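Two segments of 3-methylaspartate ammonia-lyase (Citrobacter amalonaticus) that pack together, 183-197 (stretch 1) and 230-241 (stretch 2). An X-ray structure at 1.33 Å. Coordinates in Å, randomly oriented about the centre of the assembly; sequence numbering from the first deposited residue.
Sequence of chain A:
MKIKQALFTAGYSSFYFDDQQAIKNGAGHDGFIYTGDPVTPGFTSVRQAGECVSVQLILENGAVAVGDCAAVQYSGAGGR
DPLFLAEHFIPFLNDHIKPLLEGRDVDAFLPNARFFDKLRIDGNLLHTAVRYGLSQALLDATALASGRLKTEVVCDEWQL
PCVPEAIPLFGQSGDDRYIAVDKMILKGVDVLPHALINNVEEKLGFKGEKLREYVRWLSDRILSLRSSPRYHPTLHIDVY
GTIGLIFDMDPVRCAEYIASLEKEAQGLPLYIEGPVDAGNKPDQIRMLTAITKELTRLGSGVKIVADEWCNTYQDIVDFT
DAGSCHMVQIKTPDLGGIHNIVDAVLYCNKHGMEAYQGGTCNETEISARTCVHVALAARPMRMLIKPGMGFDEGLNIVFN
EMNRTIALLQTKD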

# COMPACT_ATOMS: atom_id res chain seq x y z
N LYS A 183 15.86 -1.41 -0.84
CA LYS A 183 14.76 -0.71 -0.18
C LYS A 183 14.67 -1.10 1.28
O LYS A 183 14.53 -0.26 2.16
N MSE A 184 14.76 -2.40 1.53
CA MSE A 184 14.63 -2.93 2.87
C MSE A 184 15.77 -2.50 3.78
O MSE A 184 15.55 -2.22 4.96
N ILE A 185 16.98 -2.43 3.24
CA ILE A 185 18.11 -1.95 4.02
C ILE A 185 17.91 -0.46 4.34
O ILE A 185 18.10 -0.03 5.48
N LEU A 186 17.50 0.31 3.34
CA LEU A 186 17.26 1.74 3.55
C LEU A 186 16.23 1.97 4.64
O LEU A 186 16.30 2.97 5.35
N LYS A 187 15.25 1.07 4.75
CA LYS A 187 14.18 1.21 5.73
C LYS A 187 14.35 0.32 6.98
O LYS A 187 13.40 0.12 7.73
N GLY A 188 15.57 -0.17 7.18
CA GLY A 188 15.96 -0.89 8.39
C GLY A 188 15.10 -2.08 8.74
O GLY A 188 14.84 -2.36 9.91
N VAL A 189 14.71 -2.84 7.73
CA VAL A 189 13.78 -3.94 7.95
C VAL A 189 14.41 -5.04 8.80
O VAL A 189 15.57 -5.40 8.61
N ASP A 190 13.65 -5.58 9.75
CA ASP A 190 14.19 -6.56 10.70
C ASP A 190 14.55 -7.90 10.08
O ASP A 190 15.52 -8.54 10.50
N VAL A 191 13.74 -8.36 9.12
CA VAL A 191 13.89 -9.67 8.52
C VAL A 191 13.64 -9.52 7.02
O VAL A 191 12.71 -8.82 6.62
N LEU A 192 14.42 -10.20 6.19
CA LEU A 192 14.31 -10.00 4.76
C LEU A 192 14.99 -11.15 4.05
O LEU A 192 15.80 -11.85 4.66
N PRO A 193 14.76 -11.32 2.75
CA PRO A 193 13.86 -10.56 1.89
C PRO A 193 12.84 -11.45 1.16
O PRO A 193 12.22 -10.98 0.20
N HIS A 194 12.71 -12.70 1.60
CA HIS A 194 11.86 -13.72 0.98
C HIS A 194 12.46 -14.26 -0.34
O HIS A 194 12.74 -15.46 -0.44
N ALA A 195 12.62 -13.37 -1.32
CA ALA A 195 13.35 -13.64 -2.57
C ALA A 195 12.67 -14.54 -3.59
O ALA A 195 13.22 -14.76 -4.67
N LEU A 196 11.49 -15.06 -3.26
CA LEU A 196 10.67 -15.83 -4.20
C LEU A 196 11.51 -16.80 -5.03
O LEU A 196 11.55 -16.73 -6.26
N ILE A 197 12.21 -17.70 -4.34
CA ILE A 197 13.05 -18.68 -5.01
C ILE A 197 12.12 -19.83 -5.39
O ILE A 197 12.00 -20.82 -4.68
N ARG A 230 25.21 -1.66 13.84
CA ARG A 230 24.15 -2.11 14.73
C ARG A 230 23.06 -2.85 13.95
O ARG A 230 22.28 -3.60 14.54
N TYR A 231 23.01 -2.64 12.64
CA TYR A 231 21.99 -3.28 11.80
C TYR A 231 22.40 -4.70 11.47
O TYR A 231 23.29 -4.93 10.67
N HIS A 232 21.71 -5.66 12.09
CA HIS A 232 22.05 -7.07 11.99
C HIS A 232 20.75 -7.85 11.78
O HIS A 232 20.27 -8.54 12.68
N PRO A 233 20.16 -7.73 10.59
CA PRO A 233 18.87 -8.36 10.35
C PRO A 233 18.96 -9.87 10.19
O PRO A 233 20.03 -10.44 10.01
N THR A 234 17.80 -10.50 10.24
CA THR A 234 17.68 -11.93 9.98
C THR A 234 17.33 -12.16 8.52
O THR A 234 16.56 -11.40 7.94
N LEU A 235 17.92 -13.19 7.93
CA LEU A 235 17.63 -13.57 6.56
C LEU A 235 16.59 -14.68 6.55
O LEU A 235 16.68 -15.64 7.31
N HIS A 236 15.59 -14.53 5.69
CA HIS A 236 14.49 -15.49 5.61
C HIS A 236 14.16 -15.58 4.13
O HIS A 236 13.77 -14.59 3.50
N ILE A 237 14.39 -16.75 3.56
CA ILE A 237 14.21 -16.99 2.14
C ILE A 237 13.27 -18.16 1.94
O ILE A 237 13.41 -19.19 2.59
N ASP A 238 12.29 -17.98 1.06
CA ASP A 238 11.28 -18.99 0.75
C ASP A 238 11.64 -19.65 -0.56
O ASP A 238 11.75 -18.99 -1.61
N VAL A 239 11.79 -20.97 -0.51
CA VAL A 239 12.24 -21.73 -1.68
C VAL A 239 11.18 -22.62 -2.33
O VAL A 239 11.49 -23.38 -3.23
N TYR A 240 9.93 -22.53 -1.88
CA TYR A 240 8.83 -23.18 -2.59
C TYR A 240 9.08 -24.62 -2.98
O TYR A 240 8.73 -25.05 -4.08
N GLY A 241 9.65 -25.37 -2.04
CA GLY A 241 9.89 -26.79 -2.23
C GLY A 241 11.01 -27.15 -3.18
O GLY A 241 11.26 -28.34 -3.40

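Parallel strands joined by a backbone ladder leave their side chains to pack on the two faces and to add contacts beyond the strands, as this pair from 3-methylaspartate ammonia-lyase illustrates. At the helical start of stretch 1, Ile 185 (m, t) sets CG2 4.4 Å from CE2 of Tyr 231. That tyrosine, chi1 t, points toward stretch 1, and its OH donates a 2.7 Å hydrogen bond to O of Val 189, tying the ring to the turn after the helix. In the strand, Val 191 (t) shares a face with Thr 234 (m); its CG1 lies 4.1 Å from Thr 234 CG2 and 3.6 Å from His 236 CB. Leu 192 (p, t) takes the other face with Leu 235, and its CD2 reaches Pro 233 CB at 3.6 Å and Leu 235 CD2 at 4.1 Å. Past the cis bond, Pro 193 CD rests 4.0 Å from Ile 237 CG1. His 194 starts away from stretch 2, yet its t rotamer brings the ring back: Asp 238 CB covers one face, 3.6 Å from the centroid, while NE2 hydrogen-bonds Tyr 240 OH at 3.1 Å. Leu 196 (t, p) behaves similarly, its CD1 3.5 Å from Tyr 240 CE1. Finally, Ile 197 (m, m) places CG1 3.7 Å from Ile 237 CG2.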

# COMPACT_ATOMS: atom_id res chain seq x y z
CB LYS A 183 13.43 -1.07 -0.84
CG LYS A 183 13.19 -0.51 -2.22
CD LYS A 183 11.76 -0.87 -2.60
CE LYS A 183 11.30 -0.33 -3.93
NZ LYS A 183 9.93 -0.86 -4.21
CB MSE A 184 14.50 -4.44 2.81
CG MSE A 184 13.12 -4.85 2.34
SE MSE A 184 12.93 -6.74 2.05
CE MSE A 184 11.60 -6.74 0.69
CB ILE A 185 19.44 -2.17 3.27
CG1 ILE A 185 19.74 -3.66 3.14
CG2 ILE A 185 20.57 -1.43 3.98
CD1 ILE A 185 20.75 -3.98 2.07
CB LEU A 186 16.79 2.44 2.28
CG LEU A 186 17.87 2.70 1.22
CD1 LEU A 186 17.29 3.26 -0.05
CD2 LEU A 186 18.93 3.63 1.79
CB LYS A 187 12.82 1.03 5.05
CG LYS A 187 12.54 2.20 4.11
CD LYS A 187 11.21 2.16 3.42
CE LYS A 187 10.94 3.46 2.68
NZ LYS A 187 9.69 3.39 1.83
CB VAL A 189 13.24 -4.46 6.61
CG1 VAL A 189 12.34 -5.66 6.80
CG2 VAL A 189 12.47 -3.35 5.92
CB ASP A 190 13.19 -6.83 11.82
CG ASP A 190 12.68 -5.58 12.50
OD1 ASP A 190 13.50 -4.76 12.97
OD2 ASP A 190 11.47 -5.36 12.62
CB VAL A 191 12.89 -10.67 9.12
CG1 VAL A 191 13.19 -12.09 8.63
CG2 VAL A 191 12.89 -10.62 10.65
CB LEU A 192 14.98 -8.68 4.35
CG LEU A 192 16.50 -8.60 4.40
CD1 LEU A 192 16.98 -7.38 3.62
CD2 LEU A 192 17.06 -8.60 5.82
CB PRO A 193 14.83 -10.05 0.84
CG PRO A 193 15.67 -11.31 0.59
CD PRO A 193 15.71 -12.08 1.92
CB HIS A 194 10.41 -13.22 0.83
CG HIS A 194 9.48 -14.25 0.29
ND1 HIS A 194 8.55 -14.92 1.04
CD2 HIS A 194 9.35 -14.71 -0.98
CE1 HIS A 194 7.89 -15.76 0.26
NE2 HIS A 194 8.34 -15.63 -0.98
CB ALA A 195 14.75 -14.15 -2.27
CB LEU A 196 9.88 -14.88 -5.11
CG LEU A 196 8.75 -15.49 -5.93
CD1 LEU A 196 7.70 -16.13 -5.08
CD2 LEU A 196 8.13 -14.39 -6.78
CB ILE A 197 14.19 -19.11 -4.07
CG1 ILE A 197 15.04 -17.89 -3.67
CG2 ILE A 197 15.04 -20.20 -4.70
CD1 ILE A 197 15.80 -17.25 -4.81
CB ARG A 230 23.54 -0.91 15.46
CG ARG A 230 24.54 -0.14 16.32
CD ARG A 230 23.90 0.99 17.12
NE ARG A 230 23.35 2.04 16.27
CZ ARG A 230 24.07 2.97 15.65
NH1 ARG A 230 25.39 3.00 15.77
NH2 ARG A 230 23.47 3.88 14.90
CB TYR A 231 21.76 -2.48 10.51
CG TYR A 231 20.66 -3.04 9.64
CD1 TYR A 231 19.36 -3.21 10.12
CD2 TYR A 231 20.91 -3.41 8.33
CE1 TYR A 231 18.36 -3.72 9.31
CE2 TYR A 231 19.92 -3.92 7.52
CZ TYR A 231 18.65 -4.07 8.02
OH TYR A 231 17.68 -4.58 7.19
CB HIS A 232 22.72 -7.50 13.31
CG HIS A 232 23.41 -8.83 13.25
ND1 HIS A 232 22.85 -9.99 13.73
CD2 HIS A 232 24.65 -9.17 12.82
CE1 HIS A 232 23.69 -10.99 13.57
NE2 HIS A 232 24.80 -10.52 13.02
CB PRO A 233 18.43 -7.74 9.03
CG PRO A 233 19.72 -7.51 8.34
CD PRO A 233 20.62 -6.98 9.41
CB THR A 234 16.59 -12.51 10.88
OG1 THR A 234 17.09 -12.55 12.22
CG2 THR A 234 16.26 -13.96 10.54
CB LEU A 235 18.90 -14.04 5.86
CG LEU A 235 20.09 -13.09 5.97
CD1 LEU A 235 21.25 -13.63 5.13
CD2 LEU A 235 19.71 -11.67 5.54
CB HIS A 236 13.33 -14.97 6.46
CG HIS A 236 12.09 -15.80 6.45
ND1 HIS A 236 11.24 -15.83 7.53
CD2 HIS A 236 11.50 -16.56 5.49
CE1 HIS A 236 10.18 -16.57 7.24
NE2 HIS A 236 10.32 -17.02 6.01
CB ILE A 237 15.59 -17.27 1.49
CG1 ILE A 237 16.46 -16.00 1.57
CG2 ILE A 237 15.42 -17.75 0.05
CD1 ILE A 237 17.93 -16.22 1.23
CB ASP A 238 9.90 -18.33 0.64
CG ASP A 238 8.75 -19.33 0.60
OD1 ASP A 238 8.93 -20.56 0.37
OD2 ASP A 238 7.57 -18.91 0.78
CB VAL A 239 13.50 -22.53 -1.36
CG1 VAL A 239 14.58 -21.62 -0.82
CG2 VAL A 239 13.21 -23.64 -0.36
CB TYR A 240 8.47 -22.35 -3.84
CG TYR A 240 7.85 -21.05 -3.44
CD1 TYR A 240 8.63 -19.95 -3.16
CD2 TYR A 240 6.48 -20.95 -3.26
CE1 TYR A 240 8.08 -18.77 -2.75
CE2 TYR A 240 5.91 -19.75 -2.86
CZ TYR A 240 6.72 -18.67 -2.60
OH TYR A 240 6.17 -17.48 -2.18